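Local coordinates for uncharacterized protein (PDB 4O5J), which probably mediates attachment of Helicobacter pylori to host cells as the sialic acid-binding outer-membrane adhesin SabA, of which this is the extracellular adhesion domain, at residues Gly138-Ala143 against Lys211-Trp216; Lys217-Ser222 against Tyr323-Asn328; Thr265-Leu270 against Tyr288-Asn293. All blocks are in the same frame, centred on the assembly; numbering follows the deposited sequence.

In the fold
Three contacts show how bonding chemistry follows position in a mostly helical domain. Contacts 1 and 2 lie on the same side of the chain's centre, with Trp216 ending one and Lys217 opening the next; their centres are about 18 Å apart. Contact 1, largely buried, sets a loop against a loop and the short strand 214-215 and is dominated by hydrogen bonds to backbone carbonyls; contact 2, partly buried, joins two largely loop segments through one direct backbone bond and two bridging waters. Contact 3 lies on the opposite side, its centre about 49 Å from each of the others. Also partly buried, it packs helix 241-268 with its following turn against helix 281-309, through apolar contacts with no hydrogen bond between the segments.

Contact 1: Gly138-Ala143 against Lys211-Trp216; sequences GIENCA and KTAMMW
Asn141 and Thr212 meet with their side chains crossing at a slant, and the contact is organised by an Asx turn in the loop that leads from helix 130-135 into strand 143-144. In that turn Asn141 OD1 accepts from Ala143 N at 3.0 Å, the donor standing well above the carbonyl plane of the side-chain amide. The other end of the same amide works across the contact. With CG anti to the backbone N (chi1 159°), ND2 is carried to Lys211 O, 3.0 Å away and close to the amide plane of Asn141. ND2 also donates to Ala143 O, now at a tilt, so one amino group is shared between the two segments.

Ala143 O in turn takes a second donor, Thr212 OG1, at 2.7 Å and from above its carbonyl plane. The methyl branch of Thr212 lies alongside, with CG2 3.9 Å from the carbonyl carbon of Cys142. This places a buried threonine hydroxyl and a twice-gripped carbonyl at one point, an example of polar backbone groups being satisfied inside a loop junction. Asn141 OD1 has a further partner in Lys113 NZ, which makes the asparagine amide a hub for three parts of the chain.

Beyond it the chemistry turns apolar. Cys142, joined to Cys136 by a disulfide, directs SG to Ala213 CB at 3.8 Å and reaches Met215 CG on the short strand 214-215. Met215 holds that CG anti to its carbonyl carbon (chi1 -62°), near Cys142 SG; its sulfur approaches Cys142 CB, while its side chain also touches helix 130-135. The backbone completes the join in the middle: Ala213 N donates to Asn141 O at 2.7 Å, a nearly straight bond with an N-H...O angle of 166°.

Contact 2: Lys217-Ser222 against Tyr323-Asn328; sequences KNIVIS and YLKIPN
The side-chain amide of Asn328 meets Val220 loosely, ND2 lying 4.3 Å from Val220 CG2, Asn328 itself being poorly ordered. The ring of Tyr323 has Leu324 CG over one face, 3.5 Å above the plane and displaced toward the rim; Leu324 itself turns CB to Ile221 CG2, the two side chains crossing at about a right angle.

Between these margins the backbones are held by a single direct hydrogen bond. Ile326 N donates to Val220 O at 3.1 Å, almost head-on to the carbonyl, and Lys325 CA offers a CA-H...O contact to the same oxygen. Two waters extend the join. One donates to Asn218 O and Ile326 O while accepting from Val220 N; the other accepts from Ser222 N and donates to Leu324 O.

Ile326 sets CG1 between its backbone N and carbonyl carbon (chi1 58°), bringing it to 4.1 Å from Val220 CG1. Lys325 is fully extended; its side chain crosses that of Ile219 at about a right angle, CE 4.2 Å from CG1, and its ammonium ends among backbone oxygens at and beyond the end of helix 82-101, including Leu100 O and Tyr105 O. Ile219 and Ile221 also rest on Tyr318 of helix 313-320. The contact joins the loop between strands 214-215 and 234-235 to the loop between helices 313-320 and 343-396.

Contact 3: Thr265-Leu270 against Tyr288-Asn293; sequences TLSASL and YTFAQN
The end of helix 241-268 and the turn that leaves it pack on helix 281-309, two helices consecutive in the chain and running in opposite senses, and the contact is built round Phe290. Three residues of segment 265-270 gather about this phenylalanine. Ser267 lies over one face of the ring, its CA 4.1 Å above the plane and displaced toward the rim, while its CB approaches CZ at 3.8 Å. Leu270 comes in obliquely: its CD1 is 3.7 Å from Phe290 CD2, and the two side chains slide past each other in opposite directions. Leu266 CD2 also approaches at a slant, but at the root of the side chain, 3.9 Å from Phe290 CB and closer still to the backbone N of the same residue.

The torsions explain how both partners reach across. Leu266 holds CG anti to its backbone N (chi1 -176°), which takes CD2 to the N and CB of Phe290; Phe290 CG is likewise anti to its own N (chi1 -172°), which puts CZ beside Ser267 CB. CD2 of Leu266 meets Thr289 CG2 too, at 4.0 Å, and thereby touches two successive residues of the second helix. Leu67, Lys68 and Thr71 of helix 57-76 touch Phe290 as well, and Leu270 also touches Phe283, further back on Phe290's own helix.

Near the end of the first helix, Leu266 O is gripped twice, by Ser269 N and by Ser269 OG, the hydroxyl donating at 3.1 Å onto a lone pair in the carbonyl plane. That bond ties Ser269 back to Leu266. An aromatic side chain of one helix packed on its oppositely running chain neighbour is consistent with a helical hairpin, the building element of tetratricopeptide-repeat folds.

Contact 1: Gly138-Ala143 against Lys211-Trp216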
loop_
_atom_site.group_PDB
_atom_site.type_symbol
_atom_site.label_atom_id
_atom_site.label_comp_id
_atom_site.label_asym_id
_atom_site.label_seq_id
_atom_site.Cartn_x
_atom_site.Cartn_y
_atom_site.Cartn_z
ATOM N N GLY A 138 35.301 -3.906 7.482
ATOM C CA GLY A 138 34.435 -2.949 8.223
ATOM C C GLY A 138 33.625 -3.710 9.249
ATOM O O GLY A 138 33.186 -4.803 8.980
ATOM N N ILE A 139 33.415 -3.170 10.455
ATOM C CA ILE A 139 32.775 -3.906 11.611
ATOM C C ILE A 139 31.687 -4.986 11.253
ATOM O O ILE A 139 31.649 -6.100 11.756
ATOM C CB ILE A 139 32.183 -2.926 12.708
ATOM C CG1 ILE A 139 31.700 -1.566 12.117
ATOM C CG2 ILE A 139 33.147 -2.729 13.861
ATOM C CD1 ILE A 139 30.342 -1.579 11.394
ATOM N N GLU A 140 30.779 -4.661 10.387
ATOM C CA GLU A 140 29.744 -5.558 10.121
ATOM C C GLU A 140 30.216 -7.054 9.866
ATOM O O GLU A 140 31.279 -7.278 9.285
ATOM C CB GLU A 140 28.883 -4.999 8.969
ATOM C CG GLU A 140 29.542 -5.085 7.599
ATOM C CD GLU A 140 30.525 -4.000 7.383
ATOM O OE1 GLU A 140 30.038 -2.805 7.290
ATOM O OE2 GLU A 140 31.738 -4.388 7.353
ATOM N N ASN A 141 29.436 -8.037 10.352
ATOM C CA ASN A 141 29.568 -9.446 10.039
ATOM C C ASN A 141 28.764 -9.747 8.751
ATOM O O ASN A 141 27.611 -9.280 8.611
ATOM C CB ASN A 141 28.979 -10.234 11.173
ATOM C CG ASN A 141 28.591 -11.664 10.763
ATOM O OD1 ASN A 141 29.430 -12.475 10.290
ATOM N ND2 ASN A 141 27.313 -11.999 10.969
ATOM N N CYS A 142 29.351 -10.520 7.827
ATOM C CA CYS A 142 28.672 -10.886 6.572
ATOM C C CYS A 142 28.392 -12.400 6.438
ATOM O O CYS A 142 28.097 -12.875 5.342
ATOM C CB CYS A 142 29.426 -10.405 5.347
ATOM S SG CYS A 142 29.627 -8.576 5.383
ATOM N N ALA A 143 28.505 -13.155 7.532
ATOM C CA ALA A 143 28.198 -14.571 7.489
ATOM C C ALA A 143 26.862 -14.866 8.140
ATOM O O ALA A 143 26.376 -14.097 8.976
ATOM C CB ALA A 143 29.316 -15.384 8.120
ATOM N N LYS A 211 21.704 -10.288 12.221
ATOM C CA LYS A 211 22.844 -9.369 12.127
ATOM C C LYS A 211 23.865 -9.854 11.109
ATOM O O LYS A 211 25.005 -10.125 11.426
ATOM C CB LYS A 211 23.464 -9.156 13.474
ATOM C CG LYS A 211 22.541 -8.397 14.347
ATOM C CD LYS A 211 23.171 -7.055 14.610
ATOM C CE LYS A 211 24.613 -7.180 15.165
ATOM N NZ LYS A 211 25.169 -5.889 15.693
ATOM N N THR A 212 23.431 -9.967 9.878
ATOM C CA THR A 212 24.266 -10.349 8.773
ATOM C C THR A 212 24.178 -9.229 7.736
ATOM O O THR A 212 23.075 -8.889 7.275
ATOM C CB THR A 212 23.743 -11.660 8.139
ATOM O OG1 THR A 212 23.995 -12.737 9.100
ATOM C CG2 THR A 212 24.528 -11.992 6.861
ATOM N N ALA A 213 25.317 -8.675 7.344
ATOM C CA ALA A 213 25.308 -7.557 6.361
ATOM C C ALA A 213 25.247 -8.087 4.955
ATOM O O ALA A 213 25.767 -9.175 4.681
ATOM C CB ALA A 213 26.566 -6.699 6.584
ATOM N N MET A 214 24.615 -7.356 4.040
ATOM C CA MET A 214 24.609 -7.791 2.658
ATOM C C MET A 214 25.696 -7.093 1.842
ATOM O O MET A 214 25.861 -5.842 1.904
ATOM C CB MET A 214 23.194 -7.629 2.023
ATOM C CG MET A 214 22.655 -6.235 2.017
ATOM S SD MET A 214 20.969 -6.133 1.327
ATOM C CE MET A 214 21.221 -6.580 -0.406
ATOM N N MET A 215 26.442 -7.870 1.056
ATOM C CA MET A 215 27.513 -7.337 0.223
ATOM C C MET A 215 26.963 -7.070 -1.191
ATOM O O MET A 215 26.903 -8.000 -2.030
ATOM C CB MET A 215 28.656 -8.347 0.165
ATOM C CG MET A 215 29.266 -8.621 1.535
ATOM S SD MET A 215 30.588 -9.894 1.525
ATOM C CE MET A 215 29.633 -11.403 1.206
ATOM N N TRP A 216 26.537 -5.847 -1.463
ATOM C CA TRP A 216 25.966 -5.514 -2.780
ATOM C C TRP A 216 26.923 -5.757 -3.929
ATOM O O TRP A 216 26.488 -5.985 -5.046
ATOM C CB TRP A 216 25.447 -4.088 -2.841
ATOM C CG TRP A 216 24.171 -3.887 -2.087
ATOM C CD1 TRP A 216 24.014 -3.808 -0.722
ATOM C CD2 TRP A 216 22.847 -3.663 -2.662
ATOM N NE1 TRP A 216 22.667 -3.592 -0.401
ATOM C CE2 TRP A 216 21.932 -3.490 -1.559
ATOM C CE3 TRP A 216 22.349 -3.585 -3.971
ATOM C CZ2 TRP A 216 20.583 -3.242 -1.757
ATOM C CZ3 TRP A 216 21.012 -3.351 -4.176
ATOM C CH2 TRP A 216 20.120 -3.183 -3.099
#

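Contact 2: Lys217-Ser222 against Tyr323-Asn328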
loop_
_atom_site.group_PDB
_atom_site.type_symbol
_atom_site.label_atom_id
_atom_site.label_comp_id
_atom_site.label_asym_id
_atom_site.label_seq_id
_atom_site.Cartn_x
_atom_site.Cartn_y
_atom_site.Cartn_z
ATOM N N LYS A 217 28.243 -5.719 -3.671
ATOM C CA LYS A 217 29.205 -5.986 -4.721
ATOM C C LYS A 217 29.068 -7.424 -5.251
ATOM O O LYS A 217 29.458 -7.698 -6.411
ATOM C CB LYS A 217 30.632 -5.740 -4.217
ATOM C CG LYS A 217 31.687 -5.841 -5.287
ATOM C CD LYS A 217 31.465 -4.734 -6.401
ATOM C CE LYS A 217 32.532 -4.858 -7.513
ATOM N NZ LYS A 217 32.313 -3.860 -8.589
ATOM N N ASN A 218 28.512 -8.354 -4.425
ATOM C CA ASN A 218 28.265 -9.730 -4.898
ATOM C C ASN A 218 27.206 -9.769 -6.014
ATOM O O ASN A 218 27.136 -10.762 -6.769
ATOM C CB ASN A 218 27.838 -10.662 -3.733
ATOM C CG ASN A 218 29.022 -11.207 -2.972
ATOM O OD1 ASN A 218 30.132 -10.673 -3.038
ATOM N ND2 ASN A 218 28.799 -12.319 -2.227
ATOM N N ILE A 219 26.392 -8.713 -6.156
ATOM C CA ILE A 219 25.338 -8.738 -7.130
ATOM C C ILE A 219 25.844 -8.301 -8.512
ATOM O O ILE A 219 26.297 -7.165 -8.670
ATOM C CB ILE A 219 24.203 -7.823 -6.724
ATOM C CG1 ILE A 219 23.545 -8.336 -5.439
ATOM C CG2 ILE A 219 23.181 -7.749 -7.860
ATOM C CD1 ILE A 219 22.684 -7.299 -4.696
ATOM N N VAL A 220 25.742 -9.188 -9.504
ATOM C CA VAL A 220 26.147 -8.898 -10.863
ATOM C C VAL A 220 24.934 -8.884 -11.764
ATOM O O VAL A 220 24.302 -9.920 -11.999
ATOM C CB VAL A 220 27.128 -9.934 -11.402
ATOM C CG1 VAL A 220 27.645 -9.510 -12.825
ATOM C CG2 VAL A 220 28.332 -10.100 -10.416
ATOM N N ILE A 221 24.615 -7.711 -12.297
ATOM C CA ILE A 221 23.565 -7.591 -13.282
ATOM C C ILE A 221 24.095 -6.785 -14.447
ATOM O O ILE A 221 24.429 -5.605 -14.261
ATOM C CB ILE A 221 22.356 -6.872 -12.710
ATOM C CG1 ILE A 221 21.799 -7.650 -11.464
ATOM C CG2 ILE A 221 21.261 -6.658 -13.780
ATOM C CD1 ILE A 221 20.695 -6.898 -10.723
ATOM N N SER A 222 24.189 -7.397 -15.635
ATOM C CA SER A 222 24.727 -6.718 -16.809
ATOM C C SER A 222 23.963 -5.460 -17.131
ATOM O O SER A 222 22.754 -5.452 -17.147
ATOM C CB SER A 222 24.661 -7.625 -18.015
ATOM O OG SER A 222 25.653 -8.596 -17.844
ATOM N N TYR A 323 15.845 -10.266 -11.644
ATOM C CA TYR A 323 15.719 -11.537 -12.318
ATOM C C TYR A 323 16.872 -11.763 -13.272
ATOM O O TYR A 323 17.032 -12.879 -13.761
ATOM C CB TYR A 323 14.393 -11.641 -13.075
ATOM C CG TYR A 323 14.335 -10.745 -14.303
ATOM C CD1 TYR A 323 14.627 -11.233 -15.574
ATOM C CD2 TYR A 323 14.010 -9.392 -14.188
ATOM C CE1 TYR A 323 14.563 -10.396 -16.681
ATOM C CE2 TYR A 323 13.948 -8.548 -15.314
ATOM C CZ TYR A 323 14.223 -9.062 -16.535
ATOM O OH TYR A 323 14.174 -8.235 -17.641
ATOM N N LEU A 324 17.662 -10.726 -13.551
ATOM C CA LEU A 324 18.814 -10.829 -14.444
ATOM C C LEU A 324 20.099 -11.119 -13.657
ATOM O O LEU A 324 21.174 -11.233 -14.231
ATOM C CB LEU A 324 19.006 -9.532 -15.263
ATOM C CG LEU A 324 17.874 -9.368 -16.272
ATOM C CD1 LEU A 324 17.876 -7.958 -16.827
ATOM C CD2 LEU A 324 17.969 -10.413 -17.382
ATOM N N LYS A 325 19.993 -11.216 -12.346
ATOM C CA LYS A 325 21.161 -11.495 -11.524
ATOM C C LYS A 325 21.842 -12.784 -11.945
ATOM O O LYS A 325 21.168 -13.784 -12.149
ATOM C CB LYS A 325 20.765 -11.535 -10.078
ATOM C CG LYS A 325 21.887 -11.653 -9.089
ATOM C CD LYS A 325 21.268 -11.577 -7.680
ATOM C CE LYS A 325 22.258 -12.141 -6.665
ATOM N NZ LYS A 325 21.645 -12.328 -5.340
ATOM N N ILE A 326 23.156 -12.767 -12.164
ATOM C CA ILE A 326 23.856 -13.990 -12.527
ATOM C C ILE A 326 24.915 -14.300 -11.524
ATOM O O ILE A 326 25.533 -13.398 -10.977
ATOM C CB ILE A 326 24.463 -13.944 -13.907
ATOM C CG1 ILE A 326 25.438 -12.794 -14.025
ATOM C CG2 ILE A 326 23.309 -13.901 -15.000
ATOM C CD1 ILE A 326 25.503 -12.124 -15.426
ATOM N N PRO A 327 25.098 -15.583 -11.237
ATOM C CA PRO A 327 26.067 -15.876 -10.188
ATOM C C PRO A 327 27.473 -15.724 -10.681
ATOM O O PRO A 327 27.740 -15.829 -11.844
ATOM C CB PRO A 327 25.746 -17.349 -9.778
ATOM C CG PRO A 327 25.008 -17.933 -10.914
ATOM C CD PRO A 327 24.364 -16.782 -11.693
ATOM N N ASN A 328 28.361 -15.438 -9.782
ATOM C CA ASN A 328 29.754 -15.318 -10.120
ATOM C C ASN A 328 30.549 -16.693 -10.127
ATOM O O ASN A 328 31.700 -16.736 -10.521
ATOM C CB ASN A 328 30.332 -14.299 -9.142
ATOM C CG ASN A 328 31.692 -13.844 -9.525
ATOM O OD1 ASN A 328 32.688 -14.531 -9.270
ATOM N ND2 ASN A 328 31.752 -12.699 -10.137
HETATM O O HOH W 1 25.216 -11.910 -8.578
HETATM O O HOH W 2 22.735 -9.841 -16.144
#

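Contact 3: Thr265-Leu270 against Tyr288-Asn293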
loop_
_atom_site.group_PDB
_atom_site.type_symbol
_atom_site.label_atom_id
_atom_site.label_comp_id
_atom_site.label_asym_id
_atom_site.label_seq_id
_atom_site.Cartn_x
_atom_site.Cartn_y
_atom_site.Cartn_z
ATOM N N THR A 265 -18.465 -5.889 4.697
ATOM C CA THR A 265 -19.498 -6.204 5.682
ATOM C C THR A 265 -20.448 -5.037 5.866
ATOM O O THR A 265 -21.668 -5.214 5.837
ATOM C CB THR A 265 -18.888 -6.641 7.047
ATOM O OG1 THR A 265 -18.096 -7.805 6.821
ATOM C CG2 THR A 265 -19.987 -7.002 8.074
ATOM N N LEU A 266 -19.890 -3.849 6.061
ATOM C CA LEU A 266 -20.682 -2.656 6.282
ATOM C C LEU A 266 -21.543 -2.376 5.052
ATOM O O LEU A 266 -22.734 -2.048 5.182
ATOM C CB LEU A 266 -19.759 -1.466 6.580
ATOM C CG LEU A 266 -20.480 -0.184 6.912
ATOM C CD1 LEU A 266 -21.502 -0.461 8.070
ATOM C CD2 LEU A 266 -19.442 0.843 7.297
ATOM N N SER A 267 -20.969 -2.555 3.871
ATOM C CA SER A 267 -21.720 -2.383 2.652
ATOM C C SER A 267 -23.031 -3.189 2.638
ATOM O O SER A 267 -24.048 -2.715 2.139
ATOM C CB SER A 267 -20.885 -2.846 1.491
ATOM O OG SER A 267 -21.566 -2.559 0.292
ATOM N N ALA A 268 -22.992 -4.414 3.158
ATOM C CA ALA A 268 -24.145 -5.313 3.107
ATOM C C ALA A 268 -25.366 -4.720 3.821
ATOM O O ALA A 268 -26.460 -4.993 3.407
ATOM C CB ALA A 268 -23.812 -6.703 3.681
ATOM N N SER A 269 -25.147 -3.924 4.876
ATOM C CA SER A 269 -26.237 -3.274 5.604
ATOM C C SER A 269 -26.697 -1.942 5.023
ATOM O O SER A 269 -27.452 -1.253 5.682
ATOM C CB SER A 269 -25.870 -3.105 7.086
ATOM O OG SER A 269 -24.953 -2.057 7.278
ATOM N N LEU A 270 -26.263 -1.582 3.805
ATOM C CA LEU A 270 -26.615 -0.275 3.200
ATOM C C LEU A 270 -27.294 -0.467 1.854
ATOM O O LEU A 270 -26.790 -1.204 0.995
ATOM C CB LEU A 270 -25.371 0.613 3.017
ATOM C CG LEU A 270 -24.809 1.125 4.337
ATOM C CD1 LEU A 270 -23.531 1.817 4.084
ATOM C CD2 LEU A 270 -25.789 2.102 4.955
ATOM N N TYR A 288 -21.711 7.274 6.327
ATOM C CA TYR A 288 -20.579 8.141 6.615
ATOM C C TYR A 288 -19.327 7.329 6.986
ATOM O O TYR A 288 -18.236 7.517 6.436
ATOM C CB TYR A 288 -20.954 9.120 7.694
ATOM C CG TYR A 288 -19.941 10.213 7.921
ATOM C CD1 TYR A 288 -19.086 10.623 6.907
ATOM C CD2 TYR A 288 -19.881 10.882 9.134
ATOM C CE1 TYR A 288 -18.142 11.628 7.119
ATOM C CE2 TYR A 288 -18.966 11.880 9.354
ATOM C CZ TYR A 288 -18.097 12.251 8.343
ATOM O OH TYR A 288 -17.220 13.265 8.577
ATOM N N THR A 289 -19.499 6.390 7.895
ATOM C CA THR A 289 -18.447 5.482 8.267
ATOM C C THR A 289 -17.964 4.718 7.064
ATOM O O THR A 289 -16.766 4.562 6.866
ATOM C CB THR A 289 -18.980 4.474 9.283
ATOM O OG1 THR A 289 -19.475 5.205 10.388
ATOM C CG2 THR A 289 -17.888 3.547 9.766
ATOM N N PHE A 290 -18.898 4.236 6.264
ATOM C CA PHE A 290 -18.568 3.510 5.045
ATOM C C PHE A 290 -17.621 4.350 4.166
ATOM O O PHE A 290 -16.539 3.904 3.752
ATOM C CB PHE A 290 -19.865 3.221 4.292
ATOM C CG PHE A 290 -19.705 2.312 3.109
ATOM C CD1 PHE A 290 -18.722 1.335 3.090
ATOM C CD2 PHE A 290 -20.558 2.426 2.007
ATOM C CE1 PHE A 290 -18.576 0.487 1.989
ATOM C CE2 PHE A 290 -20.415 1.572 0.909
ATOM C CZ PHE A 290 -19.449 0.603 0.903
ATOM N N ALA A 291 -18.008 5.589 3.925
ATOM C CA ALA A 291 -17.233 6.510 3.053
ATOM C C ALA A 291 -15.867 6.858 3.663
ATOM O O ALA A 291 -14.849 6.760 2.967
ATOM C CB ALA A 291 -18.067 7.764 2.745
ATOM N N GLN A 292 -15.807 7.192 4.949
ATOM C CA GLN A 292 -14.500 7.400 5.588
ATOM C C GLN A 292 -13.616 6.215 5.423
ATOM O O GLN A 292 -12.436 6.353 5.020
ATOM C CB GLN A 292 -14.661 7.676 7.059
ATOM C CG GLN A 292 -15.294 9.013 7.314
ATOM C CD GLN A 292 -15.641 9.200 8.779
ATOM O OE1 GLN A 292 -14.817 9.615 9.581
ATOM N NE2 GLN A 292 -16.861 8.903 9.127
ATOM N N ASN A 293 -14.158 5.023 5.690
ATOM C CA ASN A 293 -13.321 3.792 5.632
ATOM C C ASN A 293 -12.775 3.576 4.242
ATOM O O ASN A 293 -11.605 3.202 4.088
ATOM C CB ASN A 293 -14.094 2.515 6.057
ATOM C CG ASN A 293 -14.378 2.484 7.530
ATOM O OD1 ASN A 293 -13.706 3.129 8.322
ATOM N ND2 ASN A 293 -15.371 1.734 7.903
#